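Local coordinates for Alr2269 protein (Nostoc sp., PDB 3MC8) that probably forms the POTRA-domain part of an Omp85-type outer-membrane protein, of the kind that takes part in protein insertion or transport at the bacterial outer membrane, at residues A[222-227]-A[258-263]; A[218-223]-A[295-300]; A[254-259]-A[274-279]; A[284-289]-A[301-306]. All coordinates share one frame; numbering follows the deposited sequence.

Interaction 1 of 4, residues A[222-227]-A[258-263]; sequences ENISVR and LKPGQV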
# COMPACT_ATOMS: atom_id res chain seq x y z
N GLU A 222 7.44 -3.31 17.02
CA GLU A 222 8.84 -3.57 17.27
C GLU A 222 9.20 -3.32 18.73
O GLU A 222 9.96 -4.08 19.32
CB GLU A 222 9.61 -2.62 16.40
CG GLU A 222 11.09 -2.80 16.34
CD GLU A 222 11.69 -1.87 15.30
OE1 GLU A 222 11.40 -2.04 14.08
OE2 GLU A 222 12.41 -0.93 15.72
N ASN A 223 8.71 -2.23 19.30
CA ASN A 223 8.99 -1.88 20.68
C ASN A 223 7.77 -1.19 21.24
O ASN A 223 7.05 -0.54 20.50
CB ASN A 223 10.21 -0.97 20.78
CG ASN A 223 11.53 -1.77 20.82
OD1 ASN A 223 11.85 -2.41 21.85
ND2 ASN A 223 12.31 -1.73 19.71
N ILE A 224 7.54 -1.36 22.54
CA ILE A 224 6.52 -0.67 23.27
C ILE A 224 7.24 0.08 24.36
O ILE A 224 8.07 -0.50 25.04
CB ILE A 224 5.57 -1.69 23.91
CG1 ILE A 224 4.92 -2.53 22.82
CG2 ILE A 224 4.51 -1.00 24.78
CD1 ILE A 224 3.96 -3.59 23.34
N SER A 225 6.94 1.35 24.58
CA SER A 225 7.55 2.04 25.73
C SER A 225 6.57 2.98 26.34
O SER A 225 5.49 3.14 25.81
CB SER A 225 8.78 2.82 25.30
OG SER A 225 8.45 3.79 24.31
N VAL A 226 6.95 3.60 27.44
CA VAL A 226 6.03 4.40 28.25
C VAL A 226 6.65 5.75 28.37
O VAL A 226 7.84 5.89 28.62
CB VAL A 226 5.82 3.79 29.66
CG1 VAL A 226 4.85 4.63 30.52
CG2 VAL A 226 5.31 2.41 29.54
N ARG A 227 5.84 6.77 28.19
CA ARG A 227 6.34 8.11 28.25
C ARG A 227 5.38 8.96 29.04
O ARG A 227 4.18 8.94 28.79
CB ARG A 227 6.53 8.67 26.86
CG ARG A 227 6.49 10.17 26.78
CD ARG A 227 7.54 10.76 25.87
NE ARG A 227 8.82 10.92 26.59
CZ ARG A 227 9.91 11.54 26.09
NH1 ARG A 227 9.91 12.07 24.86
NH2 ARG A 227 11.02 11.62 26.84
N LEU A 258 -0.66 -5.90 24.36
CA LEU A 258 0.13 -5.84 23.15
C LEU A 258 1.58 -6.09 23.46
O LEU A 258 2.10 -5.62 24.46
CB LEU A 258 -0.01 -4.48 22.48
CG LEU A 258 0.67 -4.30 21.10
CD1 LEU A 258 -0.09 -5.04 20.00
CD2 LEU A 258 0.79 -2.85 20.75
N LYS A 259 2.24 -6.86 22.58
CA LYS A 259 3.66 -7.19 22.74
C LYS A 259 4.38 -7.05 21.40
O LYS A 259 3.78 -7.25 20.36
CB LYS A 259 3.81 -8.64 23.24
CG LYS A 259 3.21 -8.85 24.64
CD LYS A 259 4.16 -8.34 25.79
CE LYS A 259 3.43 -8.03 27.12
NZ LYS A 259 2.00 -8.45 27.09
N PRO A 260 5.68 -6.75 21.44
CA PRO A 260 6.54 -6.76 20.28
C PRO A 260 6.39 -8.06 19.57
O PRO A 260 6.43 -9.10 20.22
CB PRO A 260 7.93 -6.67 20.89
CG PRO A 260 7.72 -5.95 22.17
CD PRO A 260 6.44 -6.51 22.68
N GLY A 261 6.21 -8.02 18.26
CA GLY A 261 5.96 -9.23 17.50
C GLY A 261 4.51 -9.40 17.12
O GLY A 261 4.20 -10.24 16.27
N GLN A 262 3.61 -8.64 17.74
CA GLN A 262 2.22 -8.68 17.31
C GLN A 262 1.92 -7.56 16.35
O GLN A 262 2.63 -6.56 16.29
CB GLN A 262 1.25 -8.57 18.47
CG GLN A 262 1.58 -9.52 19.59
CD GLN A 262 0.58 -9.50 20.74
OE1 GLN A 262 -0.22 -8.56 20.90
NE2 GLN A 262 0.63 -10.54 21.56
N VAL A 263 0.82 -7.73 15.63
CA VAL A 263 0.40 -6.78 14.66
C VAL A 263 -0.49 -5.79 15.38
O VAL A 263 -1.47 -6.17 16.03
CB VAL A 263 -0.43 -7.41 13.54
CG1 VAL A 263 -0.93 -6.30 12.60
CG2 VAL A 263 0.38 -8.47 12.77
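Ile224 and the loop residues Leu258 to Pro260 make a small apolar contact near the surface, where edge strand 221-229 meets the connection between helices 249-253 and 266-277. The touching parts, 222-224 and 258-260, run 134° apart end to end. Ile224 does most of the work through a single atom. Its CG1 branch lies beside the backbone N and then runs straight out (chi2 180°), which carries CD1 off the strand and over the loop. There CD1 comes to 4.0 Å from Leu258 CG, with both CB and CD2 of the same leucine only slightly farther away. The same CD1 also meets the pyrrolidine of Pro260 (CD 3.9 Å) and the backbone of Lys259 (CA 3.7 Å). Pro260 makes a second touch two residues earlier on the strand, its CB lying 3.6 Å from Glu222 O.

A type II turn shapes the loop from Lys259 to Gln262, closed by Gln262 N to Lys259 O at 3.0 Å, with Gly261 in the positive-phi third position; backbone bonds to Val221 also tie the turn to the strand. Leu258 is buried; its N is bonded to the carboxylate of Asp272, and its side chain also reaches Val221 and Val269. This interhelical loop folded against the first strand of a three-stranded sheet is an arrangement consistent with a POTRA domain, in which two helices pack on one face of the sheet.

Interaction 2 of 4, residues A[218-223]-A[295-300]; sequences EGVVEN and PTKVNV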
# COMPACT_ATOMS: atom_id res chain seq x y z
N GLU A 218 1.49 -5.65 7.84
CA GLU A 218 0.23 -5.53 8.56
C GLU A 218 0.32 -4.59 9.75
O GLU A 218 -0.71 -4.16 10.24
CB GLU A 218 -0.26 -6.89 8.99
CG GLU A 218 -0.86 -7.69 7.85
CD GLU A 218 -1.19 -9.15 8.22
OE1 GLU A 218 -0.50 -9.72 9.10
OE2 GLU A 218 -2.12 -9.72 7.58
N GLY A 219 1.52 -4.31 10.22
CA GLY A 219 1.69 -3.41 11.35
C GLY A 219 2.34 -4.03 12.57
O GLY A 219 1.94 -3.79 13.73
N VAL A 220 3.36 -4.82 12.30
CA VAL A 220 4.05 -5.53 13.33
C VAL A 220 4.72 -4.51 14.22
O VAL A 220 5.33 -3.58 13.74
CB VAL A 220 5.10 -6.49 12.73
CG1 VAL A 220 5.98 -7.05 13.81
CG2 VAL A 220 4.39 -7.61 11.97
N VAL A 221 4.57 -4.69 15.52
CA VAL A 221 5.13 -3.81 16.54
C VAL A 221 6.55 -4.25 16.85
O VAL A 221 6.81 -5.41 16.98
CB VAL A 221 4.34 -3.95 17.83
CG1 VAL A 221 4.85 -3.00 18.87
CG2 VAL A 221 2.89 -3.72 17.55
N GLU A 222 7.44 -3.31 17.02
CA GLU A 222 8.84 -3.57 17.27
C GLU A 222 9.20 -3.32 18.73
O GLU A 222 9.96 -4.08 19.32
CB GLU A 222 9.61 -2.62 16.40
CG GLU A 222 11.09 -2.80 16.34
CD GLU A 222 11.69 -1.87 15.30
OE1 GLU A 222 11.40 -2.04 14.08
OE2 GLU A 222 12.41 -0.93 15.72
N ASN A 223 8.71 -2.23 19.30
CA ASN A 223 8.99 -1.88 20.68
C ASN A 223 7.77 -1.19 21.24
O ASN A 223 7.05 -0.54 20.50
CB ASN A 223 10.21 -0.97 20.78
CG ASN A 223 11.53 -1.77 20.82
OD1 ASN A 223 11.85 -2.41 21.85
ND2 ASN A 223 12.31 -1.73 19.71
N PRO A 295 11.49 -0.05 9.14
CA PRO A 295 10.39 0.85 8.72
C PRO A 295 9.10 0.18 8.29
O PRO A 295 8.09 0.88 8.12
CB PRO A 295 10.98 1.59 7.51
CG PRO A 295 12.44 1.31 7.53
CD PRO A 295 12.59 -0.04 8.16
N THR A 296 9.13 -1.13 8.06
CA THR A 296 7.89 -1.90 7.92
C THR A 296 7.12 -1.87 9.25
O THR A 296 5.89 -1.77 9.29
CB THR A 296 8.12 -3.38 7.52
OG1 THR A 296 9.36 -3.85 8.07
CG2 THR A 296 8.16 -3.52 6.02
N LYS A 297 7.87 -1.93 10.33
CA LYS A 297 7.29 -1.99 11.65
C LYS A 297 7.09 -0.61 12.26
O LYS A 297 7.44 0.43 11.67
CB LYS A 297 8.20 -2.81 12.56
CG LYS A 297 8.51 -4.16 12.02
CD LYS A 297 9.39 -4.89 13.00
CE LYS A 297 9.51 -6.35 12.65
NZ LYS A 297 10.31 -7.05 13.67
N VAL A 298 6.53 -0.64 13.46
CA VAL A 298 6.19 0.53 14.21
C VAL A 298 6.69 0.41 15.68
O VAL A 298 6.90 -0.67 16.22
CB VAL A 298 4.66 0.76 14.10
CG1 VAL A 298 3.89 -0.38 14.71
CG2 VAL A 298 4.27 2.01 14.77
N ASN A 299 6.93 1.53 16.31
CA ASN A 299 7.17 1.56 17.72
C ASN A 299 5.96 2.16 18.34
O ASN A 299 5.42 3.09 17.79
CB ASN A 299 8.37 2.43 18.00
CG ASN A 299 9.66 1.74 17.61
OD1 ASN A 299 9.68 0.55 17.39
ND2 ASN A 299 10.74 2.50 17.52
N VAL A 300 5.52 1.61 19.45
CA VAL A 300 4.37 2.12 20.13
C VAL A 300 4.85 2.79 21.39
O VAL A 300 5.75 2.28 22.04
CB VAL A 300 3.38 1.00 20.46
CG1 VAL A 300 2.23 1.52 21.33
CG2 VAL A 300 2.86 0.38 19.16
O HOH W 1 4.32 -4.77 9.60
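The carboxylate of Glu222 stands almost upright to the side-chain amide of Asn299, their planes 80° apart, while the Asn223 side chain lies beside that of Asn299 and points the same way, the amide planes 73° apart. Lys297 passes Glu222 at about a right angle, its CB 3.6 Å from Glu222 OE1. These groups sit on, or just before, the parallel pair of a POTRA-type mixed sheet, where edge strand 221-229 lies beside central strand 298-306. The two carboxylate oxygens of Glu222 are taken by the backbone N of Thr293 and of Asp294, so the chain, extended with CG anti to the backbone N (chi1 -172°), ties the edge strand to the turn that leads into the central one.

Three backbone bonds join the strands: Val298 N to Val220 O (3.2 Å), Glu222 N to Val298 O (2.8 Å) and Val300 N to Asn223 O (2.8 Å). A regular parallel pattern would offer the carbonyl of Glu222 to Val300; here that of Asn223 serves, one residue further on. Together with the turned backbone at Glu222 this is consistent with a beta bulge in the edge strand.

Before the strands pair, a water accepts from Val220 N and makes a weak bond to Thr296 O. The aliphatic part of Lys297 lies side by side with Val220, pointing the same way, CE against CG1. On the face bearing Val221, Val298 and Val300, which also packs on Leu289, Val221 CG1 rests 3.9 Å from Val300 CG2.

Interaction 3 of 4, residues A[254-259]-A[274-279]; sequences REVELK and QRVFGT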
# COMPACT_ATOMS: atom_id res chain seq x y z
N ARG A 254 2.00 -3.89 32.36
CA ARG A 254 1.37 -5.15 32.67
C ARG A 254 -0.12 -5.12 32.41
O ARG A 254 -0.77 -6.16 32.43
CB ARG A 254 1.65 -5.55 34.08
CG ARG A 254 0.92 -4.78 35.11
CD ARG A 254 1.32 -5.38 36.45
NE ARG A 254 0.49 -4.80 37.48
CZ ARG A 254 0.20 -5.38 38.62
NH1 ARG A 254 0.67 -6.59 38.92
NH2 ARG A 254 -0.58 -4.72 39.46
N GLU A 255 -0.66 -3.94 32.19
CA GLU A 255 -2.05 -3.81 31.82
C GLU A 255 -2.20 -3.83 30.31
O GLU A 255 -3.28 -3.64 29.82
CB GLU A 255 -2.59 -2.49 32.36
CG GLU A 255 -2.52 -2.36 33.85
CD GLU A 255 -3.30 -3.44 34.62
OE1 GLU A 255 -4.23 -4.05 34.04
OE2 GLU A 255 -3.00 -3.66 35.83
N VAL A 256 -1.13 -4.03 29.56
CA VAL A 256 -1.22 -3.89 28.13
C VAL A 256 -0.98 -5.24 27.52
O VAL A 256 0.08 -5.79 27.68
CB VAL A 256 -0.16 -2.91 27.59
CG1 VAL A 256 -0.15 -2.94 26.08
CG2 VAL A 256 -0.41 -1.48 28.14
N GLU A 257 -1.96 -5.77 26.82
CA GLU A 257 -1.77 -7.07 26.16
C GLU A 257 -0.85 -7.05 24.98
O GLU A 257 -0.34 -8.10 24.63
CB GLU A 257 -3.09 -7.69 25.73
CG GLU A 257 -3.69 -8.59 26.82
CD GLU A 257 -5.17 -8.85 26.62
OE1 GLU A 257 -5.79 -8.24 25.69
OE2 GLU A 257 -5.72 -9.66 27.41
N LEU A 258 -0.66 -5.90 24.36
CA LEU A 258 0.13 -5.84 23.15
C LEU A 258 1.58 -6.09 23.46
O LEU A 258 2.10 -5.62 24.46
CB LEU A 258 -0.01 -4.48 22.48
CG LEU A 258 0.67 -4.30 21.10
CD1 LEU A 258 -0.09 -5.04 20.00
CD2 LEU A 258 0.79 -2.85 20.75
N LYS A 259 2.24 -6.86 22.58
CA LYS A 259 3.66 -7.19 22.74
C LYS A 259 4.38 -7.05 21.40
O LYS A 259 3.78 -7.25 20.36
CB LYS A 259 3.81 -8.64 23.24
CG LYS A 259 3.21 -8.85 24.64
CD LYS A 259 4.16 -8.34 25.79
CE LYS A 259 3.43 -8.03 27.12
NZ LYS A 259 2.00 -8.45 27.09
N GLN A 274 -7.74 1.47 27.88
CA GLN A 274 -8.83 1.58 28.83
C GLN A 274 -8.44 0.91 30.17
O GLN A 274 -8.83 1.34 31.22
CB GLN A 274 -10.10 0.94 28.27
CG GLN A 274 -11.00 1.90 27.51
CD GLN A 274 -12.19 1.19 26.88
OE1 GLN A 274 -12.74 0.23 27.47
NE2 GLN A 274 -12.59 1.63 25.69
N ARG A 275 -7.67 -0.14 30.07
CA ARG A 275 -7.33 -0.93 31.20
C ARG A 275 -6.23 -0.26 32.01
O ARG A 275 -6.26 -0.30 33.24
CB ARG A 275 -6.89 -2.32 30.71
CG ARG A 275 -6.57 -3.20 31.83
CD ARG A 275 -6.23 -4.64 31.54
NE ARG A 275 -6.93 -5.27 30.45
CZ ARG A 275 -6.51 -5.31 29.19
NH1 ARG A 275 -5.38 -4.70 28.82
NH2 ARG A 275 -7.24 -5.95 28.26
N VAL A 276 -5.26 0.37 31.34
CA VAL A 276 -4.29 1.24 32.02
C VAL A 276 -5.04 2.35 32.75
O VAL A 276 -4.80 2.65 33.90
CB VAL A 276 -3.28 1.86 30.98
CG1 VAL A 276 -2.55 3.06 31.54
CG2 VAL A 276 -2.29 0.84 30.52
N PHE A 277 -5.99 2.95 32.06
CA PHE A 277 -6.77 4.02 32.66
C PHE A 277 -7.60 3.55 33.81
O PHE A 277 -7.87 4.31 34.73
CB PHE A 277 -7.70 4.61 31.65
CG PHE A 277 -8.25 5.89 32.06
CD1 PHE A 277 -7.48 7.03 31.99
CD2 PHE A 277 -9.56 5.99 32.54
CE1 PHE A 277 -7.98 8.27 32.38
CE2 PHE A 277 -10.09 7.21 32.92
CZ PHE A 277 -9.30 8.36 32.85
N GLY A 278 -8.02 2.30 33.74
CA GLY A 278 -8.87 1.73 34.76
C GLY A 278 -8.19 1.61 36.12
O GLY A 278 -8.85 1.30 37.11
N THR A 279 -6.87 1.83 36.17
CA THR A 279 -6.14 1.70 37.41
C THR A 279 -6.37 2.88 38.36
O THR A 279 -6.01 2.81 39.53
CB THR A 279 -4.61 1.58 37.19
OG1 THR A 279 -4.13 2.77 36.57
CG2 THR A 279 -4.26 0.38 36.37
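Arg275 and Glu255 carry this contact, their side chains slanting across each other with the guanidinium and carboxylate planes 31° apart. Arg275 leaves helix 266-277 with CG anti to its backbone N and stays extended until it bends at chi3 (-35°). The bend swings the guanidinium edge to the loop, and NH1 donates to Glu255 O at 2.6 Å. That oxygen lies in the guanidinium plane, whereas the donor is tilted out of the carbonyl plane.

The Glu255 carboxylate does not meet the charged end. Instead OE1 sits against the aliphatic CD of Arg275, 3.3 Å away, because the glutamate chain folds back at chi2. The other terminal nitrogen, NH2, is nearest Glu257, whose side chain crosses the arginine at about a right angle; the salt bridge from OE1 is long, at 3.7 Å. Asp272 supplies a further partner: it forms a salt bridge with Arg275 NH1 and accepts from the backbone N of Glu257, so it probably helps hold arginine and loop together.

Beneath the polar layer Val276 CG2 touches Val256 CG2 at 3.8 Å and Glu255 CB at the same distance. Thr279 CG2 adds a light touch on Glu255 CG, while its hydroxyl bonds back to Val276 O. Val276 also packs on Phe282 and Val285, placing this part of the helix between loop and sheet; the arrangement is in keeping with the two-helix layer of a POTRA domain.

Interaction 4 of 4, residues A[284-289]-A[301-306]; sequences DVNVSL and VVNVVE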
# COMPACT_ATOMS: atom_id res chain seq x y z
N ASP A 284 -4.73 10.99 31.91
CA ASP A 284 -4.91 10.73 30.51
C ASP A 284 -4.01 9.63 30.04
O ASP A 284 -2.95 9.42 30.60
CB ASP A 284 -4.69 11.99 29.70
CG ASP A 284 -5.11 11.82 28.29
OD1 ASP A 284 -6.30 11.45 28.06
OD2 ASP A 284 -4.25 12.02 27.40
N VAL A 285 -4.47 8.91 29.04
CA VAL A 285 -3.76 7.77 28.50
C VAL A 285 -4.00 7.77 27.01
O VAL A 285 -5.12 7.81 26.59
CB VAL A 285 -4.26 6.47 29.10
CG1 VAL A 285 -3.43 5.34 28.60
CG2 VAL A 285 -4.18 6.50 30.60
N ASN A 286 -2.94 7.80 26.22
CA ASN A 286 -3.10 7.61 24.80
C ASN A 286 -1.88 6.92 24.28
O ASN A 286 -0.89 6.80 24.99
CB ASN A 286 -3.35 8.93 24.04
CG ASN A 286 -2.07 9.76 23.86
OD1 ASN A 286 -1.04 9.25 23.39
ND2 ASN A 286 -2.13 11.04 24.25
N VAL A 287 -1.95 6.51 23.03
CA VAL A 287 -0.88 5.82 22.35
C VAL A 287 -0.46 6.63 21.12
O VAL A 287 -1.29 7.25 20.47
CB VAL A 287 -1.40 4.45 21.89
CG1 VAL A 287 -2.55 4.65 20.93
CG2 VAL A 287 -0.30 3.63 21.28
N SER A 288 0.82 6.64 20.82
CA SER A 288 1.28 7.26 19.59
C SER A 288 2.28 6.34 18.92
O SER A 288 2.76 5.40 19.54
CB SER A 288 1.86 8.63 19.88
OG SER A 288 3.12 8.50 20.46
N LEU A 289 2.54 6.56 17.64
CA LEU A 289 3.34 5.62 16.88
C LEU A 289 4.50 6.29 16.19
O LEU A 289 4.43 7.44 15.76
CB LEU A 289 2.46 4.96 15.85
CG LEU A 289 1.20 4.31 16.37
CD1 LEU A 289 0.33 3.81 15.21
CD2 LEU A 289 1.57 3.17 17.31
N VAL A 301 4.26 3.94 21.71
CA VAL A 301 4.53 4.67 22.92
C VAL A 301 3.23 4.85 23.66
O VAL A 301 2.27 5.38 23.09
CB VAL A 301 5.10 6.07 22.62
CG1 VAL A 301 5.26 6.89 23.91
CG2 VAL A 301 6.45 5.95 21.93
N VAL A 302 3.17 4.45 24.92
CA VAL A 302 1.99 4.71 25.69
C VAL A 302 2.33 5.95 26.46
O VAL A 302 3.27 5.95 27.29
CB VAL A 302 1.66 3.60 26.67
CG1 VAL A 302 0.38 3.93 27.37
CG2 VAL A 302 1.53 2.26 25.96
N ASN A 303 1.57 7.00 26.20
CA ASN A 303 1.78 8.32 26.79
C ASN A 303 0.79 8.50 27.91
O ASN A 303 -0.40 8.22 27.74
CB ASN A 303 1.51 9.44 25.77
CG ASN A 303 2.38 9.33 24.56
OD1 ASN A 303 3.60 9.44 24.64
ND2 ASN A 303 1.76 9.10 23.42
N VAL A 304 1.25 9.04 29.02
CA VAL A 304 0.49 8.95 30.26
C VAL A 304 0.62 10.24 31.02
O VAL A 304 1.70 10.74 31.19
CB VAL A 304 1.05 7.79 31.11
CG1 VAL A 304 0.80 8.06 32.52
CG2 VAL A 304 0.42 6.49 30.72
N VAL A 305 -0.47 10.81 31.47
CA VAL A 305 -0.38 11.99 32.34
C VAL A 305 -0.76 11.57 33.73
O VAL A 305 -1.88 11.14 33.96
CB VAL A 305 -1.34 13.09 31.93
CG1 VAL A 305 -1.19 14.26 32.92
CG2 VAL A 305 -1.07 13.52 30.50
N GLU A 306 0.19 11.68 34.66
CA GLU A 306 -0.00 11.21 36.03
C GLU A 306 -1.00 12.04 36.82
O GLU A 306 -1.08 13.24 36.65
CB GLU A 306 1.32 11.12 36.77
CG GLU A 306 1.84 9.70 36.77
CD GLU A 306 3.20 9.52 37.42
OE1 GLU A 306 4.07 10.44 37.41
OE2 GLU A 306 3.39 8.39 37.91
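Strands 284-289 and 301-306 pair antiparallel as the arms of a beta hairpin, their local axes 4.7 Å apart at the closest and 154° between directions. The hairpin supplies the central and one outer strand of the POTRA-type three-stranded sheet. Hydrogen-bonded pairs at Asp284-Val305, Asn286-Asn303 and Ser288-Val301 alternate with the non-hydrogen-bonded pairs Val285-Val304 and Val287-Val302. The bonds include Ser288 N to Val301 O and Val301 N to Ser288 O, both 3.0 Å, and Asn303 N to Asn286 O at 2.7 Å. Between them, CA-H groups add weaker contacts, such as Val287 CA to Val301 O at 3.3 Å.

The two faces differ in character. Val285, Val287, Val302 and Val304 lie on one, where Val285 and Val287 reach Leu273 of helix 266-277; across the pair Val285 CG1 meets Val302 CG1 at 4.2 Å. The other face is mixed, with Asp284, Asn286, Ser288 and Asn303 beside Val301 and Val305. At the Asp284 end, Val305 CG2 packs on the aspartate CB.

Its centre is the Asn286-Asn303 pair, buried at Asn303. The amides are turned 65° apart, and Asn286 places its CG between its backbone N and carbonyl carbon (chi1 76°), which tips OD1 over toward the neighbouring strand. OD1 is then in the amide plane of Asn303, and ND2 donates to it in a nearly straight bond of 2.8 Å. The same ND2 makes a weak bond to Ser288 OG, at 3.3 Å.

All four contacts lie in the C-terminal POTRA-type unit, on the same side of the chain's centre. Strand 221-229 serves interactions 1 and 2, whose centres are 8 Å apart; strand 298-306 serves interactions 2 and 4, 17 Å apart, so the sheet order 221-229, 298-306, 282-291 is assembled from interactions 2 and 4. The interhelical loop enters interactions 1 and 3, centres 12 Å apart, which share Leu258 and Lys259. Along the chain, interaction 3 is nested inside the loop closed by interaction 2, while interactions 3 and 4 come in series, 11 Å apart, with Phe277 packing on Val285. Helix layer and sheet are thereby joined into one compact unit.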